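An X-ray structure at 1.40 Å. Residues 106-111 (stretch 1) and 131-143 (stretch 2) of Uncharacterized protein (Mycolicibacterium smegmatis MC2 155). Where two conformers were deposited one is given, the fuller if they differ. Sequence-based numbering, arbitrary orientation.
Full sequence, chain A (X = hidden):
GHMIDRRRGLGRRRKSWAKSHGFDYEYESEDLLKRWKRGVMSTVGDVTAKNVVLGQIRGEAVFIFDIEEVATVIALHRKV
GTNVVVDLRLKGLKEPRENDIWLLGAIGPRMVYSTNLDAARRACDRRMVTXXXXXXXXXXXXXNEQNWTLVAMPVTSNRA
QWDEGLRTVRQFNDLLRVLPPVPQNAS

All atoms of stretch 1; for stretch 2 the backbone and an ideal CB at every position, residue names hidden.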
# COMPACT_ATOMS: atom_id res chain seq x y z
N ALA A 106 1.26 -18.91 3.33
CA ALA A 106 1.26 -18.14 4.56
C ALA A 106 2.68 -17.76 4.95
O ALA A 106 3.63 -18.56 4.77
CB ALA A 106 0.70 -18.96 5.70
N ILE A 107 2.82 -16.58 5.55
CA ILE A 107 4.06 -16.20 6.24
C ILE A 107 3.66 -15.53 7.54
O ILE A 107 3.25 -14.36 7.54
CB ILE A 107 4.97 -15.27 5.43
CG1 ILE A 107 5.20 -15.75 4.00
CG2 ILE A 107 6.32 -15.07 6.19
CD1 ILE A 107 6.00 -14.72 3.13
N GLY A 108 3.84 -16.22 8.64
CA GLY A 108 3.57 -15.58 9.90
C GLY A 108 2.13 -15.12 10.02
O GLY A 108 1.18 -15.88 9.83
N PRO A 109 1.96 -13.83 10.35
CA PRO A 109 0.63 -13.29 10.54
C PRO A 109 -0.07 -13.00 9.23
O PRO A 109 -1.19 -12.47 9.25
CB PRO A 109 0.93 -11.97 11.29
CG PRO A 109 2.25 -11.54 10.72
CD PRO A 109 3.02 -12.83 10.58
N ARG A 110 0.61 -13.25 8.08
CA ARG A 110 0.12 -12.80 6.76
C ARG A 110 -0.04 -13.96 5.78
O ARG A 110 0.48 -15.08 5.97
CB ARG A 110 1.11 -11.74 6.19
CG ARG A 110 0.99 -10.39 6.90
CD ARG A 110 2.19 -9.50 6.73
NE ARG A 110 1.83 -8.17 7.15
CZ ARG A 110 2.21 -7.56 8.24
NH1 ARG A 110 3.08 -8.13 9.08
NH2 ARG A 110 1.74 -6.36 8.48
N MET A 111 -0.74 -13.66 4.68
CA MET A 111 -0.86 -14.52 3.52
C MET A 111 -0.39 -13.75 2.30
O MET A 111 -0.60 -12.54 2.22
CB MET A 111 -2.33 -14.94 3.32
CG MET A 111 -2.93 -15.68 4.51
SD MET A 111 -2.38 -17.38 4.39
CE MET A 111 -3.06 -18.08 5.92
N UNK A 131 10.37 -9.61 6.76
CA UNK A 131 9.46 -8.47 6.67
C UNK A 131 8.02 -8.85 7.06
O UNK A 131 7.33 -8.08 7.75
CB UNK A 131 9.48 -7.90 5.25
N UNK A 132 7.51 -9.96 6.54
CA UNK A 132 6.13 -10.33 6.85
C UNK A 132 5.92 -10.54 8.35
O UNK A 132 4.81 -10.34 8.86
CB UNK A 132 5.74 -11.60 6.09
N UNK A 133 6.96 -10.99 9.04
CA UNK A 133 6.88 -11.11 10.50
C UNK A 133 7.13 -9.79 11.23
O UNK A 133 6.61 -9.61 12.35
CB UNK A 133 7.89 -12.15 10.99
N UNK A 134 7.96 -8.87 10.69
CA UNK A 134 8.32 -7.66 11.43
C UNK A 134 7.44 -6.46 11.14
O UNK A 134 7.31 -5.58 11.99
CB UNK A 134 9.77 -7.29 11.12
N UNK A 135 6.82 -6.39 9.97
CA UNK A 135 6.00 -5.23 9.65
C UNK A 135 4.86 -5.12 10.65
O UNK A 135 4.26 -6.13 11.02
CB UNK A 135 5.46 -5.32 8.22
N UNK A 136 4.50 -3.90 11.05
CA UNK A 136 3.43 -3.74 12.06
C UNK A 136 2.09 -4.30 11.59
O UNK A 136 1.76 -4.28 10.39
CB UNK A 136 3.26 -2.26 12.41
N UNK A 137 1.29 -4.76 12.55
CA UNK A 137 -0.03 -5.26 12.18
C UNK A 137 -0.91 -4.16 11.59
O UNK A 137 -1.87 -4.48 10.92
CB UNK A 137 -0.72 -5.88 13.40
N UNK A 138 -0.59 -2.89 11.81
CA UNK A 138 -1.41 -1.84 11.21
C UNK A 138 -1.30 -1.85 9.68
O UNK A 138 -2.20 -1.33 8.99
CB UNK A 138 -1.00 -0.47 11.76
N UNK A 139 -0.22 -2.41 9.13
CA UNK A 139 -0.08 -2.55 7.68
C UNK A 139 -0.88 -3.77 7.24
O UNK A 139 -0.35 -4.87 7.04
CB UNK A 139 1.39 -2.68 7.27
N UNK A 140 -2.19 -3.59 7.15
CA UNK A 140 -3.11 -4.72 7.03
C UNK A 140 -3.05 -5.36 5.65
O UNK A 140 -3.09 -6.59 5.53
CB UNK A 140 -4.54 -4.27 7.33
N UNK A 141 -3.01 -4.55 4.60
CA UNK A 141 -2.97 -5.04 3.23
C UNK A 141 -1.88 -4.24 2.54
O UNK A 141 -1.89 -3.00 2.57
CB UNK A 141 -4.32 -4.90 2.52
N UNK A 142 -0.92 -4.93 1.93
CA UNK A 142 0.13 -4.31 1.13
C UNK A 142 0.11 -4.97 -0.23
O UNK A 142 0.01 -6.20 -0.32
CB UNK A 142 1.50 -4.44 1.79
N UNK A 143 0.25 -4.18 -1.30
CA UNK A 143 0.16 -4.78 -2.63
C UNK A 143 0.81 -3.84 -3.61
O UNK A 143 1.03 -2.67 -3.32
CB UNK A 143 -1.29 -5.07 -3.03

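Stretch 1 is a hairpin whose type II' turn runs from Ile107 to Arg110, and Arg110 sends its guanidinium into a cluster of stretch 2 carbonyls, those of 132 and 135 at NH1 and of 136 and 139 at NH2. Much of the contact is therefore main-chain, placing little demand on side-chain identity.

Position 131 is helical, its CB points sideways, and no atom of stretch 1 lies within 5.5 Å of it, so many residues would suit. Phe131 (chi1 t) brings the end of its ring nearer, but its closest approach, CE2 to Arg110 NE, is still 6.1 Å.

At position 132 the ideal CB sits 3.5 Å from Ile107 CG2 and 4.2 Å from Arg110 CD. Such close quarters favour a small, apolar side chain. Ala132 makes the apolar contact with Ile107, while its O accepts a hydrogen bond from Arg110 NH1 (2.8 Å).

Position 133 directs CB away, yet a side chain of moderate length could fold back over the turn, where Gly108 leaves room; polar, aromatic or aliphatic residues are all plausible. The deposited His133, with chi1 in m, brings NE2 to 3.3 Å from Gly108 CA and CE1 to 3.8 Å from Ile107 CG2. An ideal CB on Gly108 would lie only 2.7 Å from His133 NE2.

Position 134 points away from stretch 1, leaving the choice wide; it is Thr134.

Position 135, where the chain leaves helical angles, aims CB toward the guanidinium, 3.8 Å from Arg110 NH1. A small uncharged residue fits best. Ala135 lays its CB over one face of the guanidinium, and its O accepts from Arg110 NH1 at 3.0 Å.

Positions 136 to 139 form a type I turn. At 136, phi of -62° and psi of 150° suit proline among others, and CB points away; Pro136 offers its O to Arg110 NH2 at 2.8 Å. At 137, CB is sideways and a polar or acidic residue would suit the turn; Asp137 reaches back only loosely, OD1 lying 4.4 Å from Pro109 CB. Position 138 points away and is permissive; it is Cys138.

At 139 the ideal CB is 3.9 Å from Arg110 NH2, again favouring something small. Ala139 accepts from Arg110 NH2 through its O (2.9 Å), and the same O accepts from a water that in turn accepts from Arg110 NE.

Positions 140 and 141 point away; Glu140 and Ile141 make no contact. At 142 CB points toward stretch 1, and a longer side chain could reach Arg110, whether flexible and apolar or polar or acidic; Met142 CE lies 3.6 Å from Arg110 NE. Position 143, out of reach, is Trp143.

Stretch 2 (131-143) FAHTAPDCAEIMW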
# COMPACT_ATOMS: atom_id res chain seq x y z
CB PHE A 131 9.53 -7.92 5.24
CG PHE A 131 8.59 -6.77 4.97
CD1 PHE A 131 8.82 -5.52 5.51
CD2 PHE A 131 7.47 -6.97 4.20
CE1 PHE A 131 7.92 -4.46 5.28
CE2 PHE A 131 6.57 -5.92 3.96
CZ PHE A 131 6.82 -4.66 4.49
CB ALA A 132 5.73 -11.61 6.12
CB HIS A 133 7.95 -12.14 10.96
CG HIS A 133 7.53 -13.54 10.74
ND1 HIS A 133 7.90 -14.32 9.67
CD2 HIS A 133 6.81 -14.34 11.55
CE1 HIS A 133 7.40 -15.54 9.83
NE2 HIS A 133 6.74 -15.57 10.97
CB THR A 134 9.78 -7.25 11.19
OG1 THR A 134 10.00 -7.04 9.81
CG2 THR A 134 10.76 -8.34 11.63
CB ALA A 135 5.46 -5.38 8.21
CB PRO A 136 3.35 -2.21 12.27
CG PRO A 136 3.92 -1.64 11.00
CD PRO A 136 5.02 -2.63 10.55
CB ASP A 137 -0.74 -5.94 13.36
CG ASP A 137 0.05 -7.11 13.94
OD1 ASP A 137 0.57 -7.98 13.20
OD2 ASP A 137 0.14 -7.16 15.18
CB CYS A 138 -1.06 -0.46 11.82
SG CYS A 138 0.57 0.28 11.37
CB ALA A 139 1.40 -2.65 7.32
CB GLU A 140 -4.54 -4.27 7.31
CG GLU A 140 -4.75 -3.73 8.75
CD GLU A 140 -6.20 -3.78 9.20
OE1 GLU A 140 -6.42 -3.81 10.43
OE2 GLU A 140 -7.12 -3.82 8.34
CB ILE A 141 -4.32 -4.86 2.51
CG1 ILE A 141 -5.48 -5.59 3.21
CG2 ILE A 141 -4.21 -5.37 1.07
CD1 ILE A 141 -6.84 -5.26 2.61
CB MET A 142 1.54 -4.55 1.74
CG MET A 142 1.61 -4.12 3.20
SD MET A 142 3.29 -4.28 3.80
CE MET A 142 3.03 -5.50 5.05
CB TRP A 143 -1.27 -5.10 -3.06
CG TRP A 143 -2.12 -3.89 -3.47
CD1 TRP A 143 -2.43 -3.55 -4.77
CD2 TRP A 143 -2.77 -2.91 -2.63
NE1 TRP A 143 -3.25 -2.43 -4.77
CE2 TRP A 143 -3.45 -2.00 -3.49
CE3 TRP A 143 -2.86 -2.72 -1.23
CZ2 TRP A 143 -4.21 -0.93 -3.00
CZ3 TRP A 143 -3.57 -1.64 -0.75
CH2 TRP A 143 -4.26 -0.78 -1.64
O HOH W 1 -0.00 -7.07 5.31
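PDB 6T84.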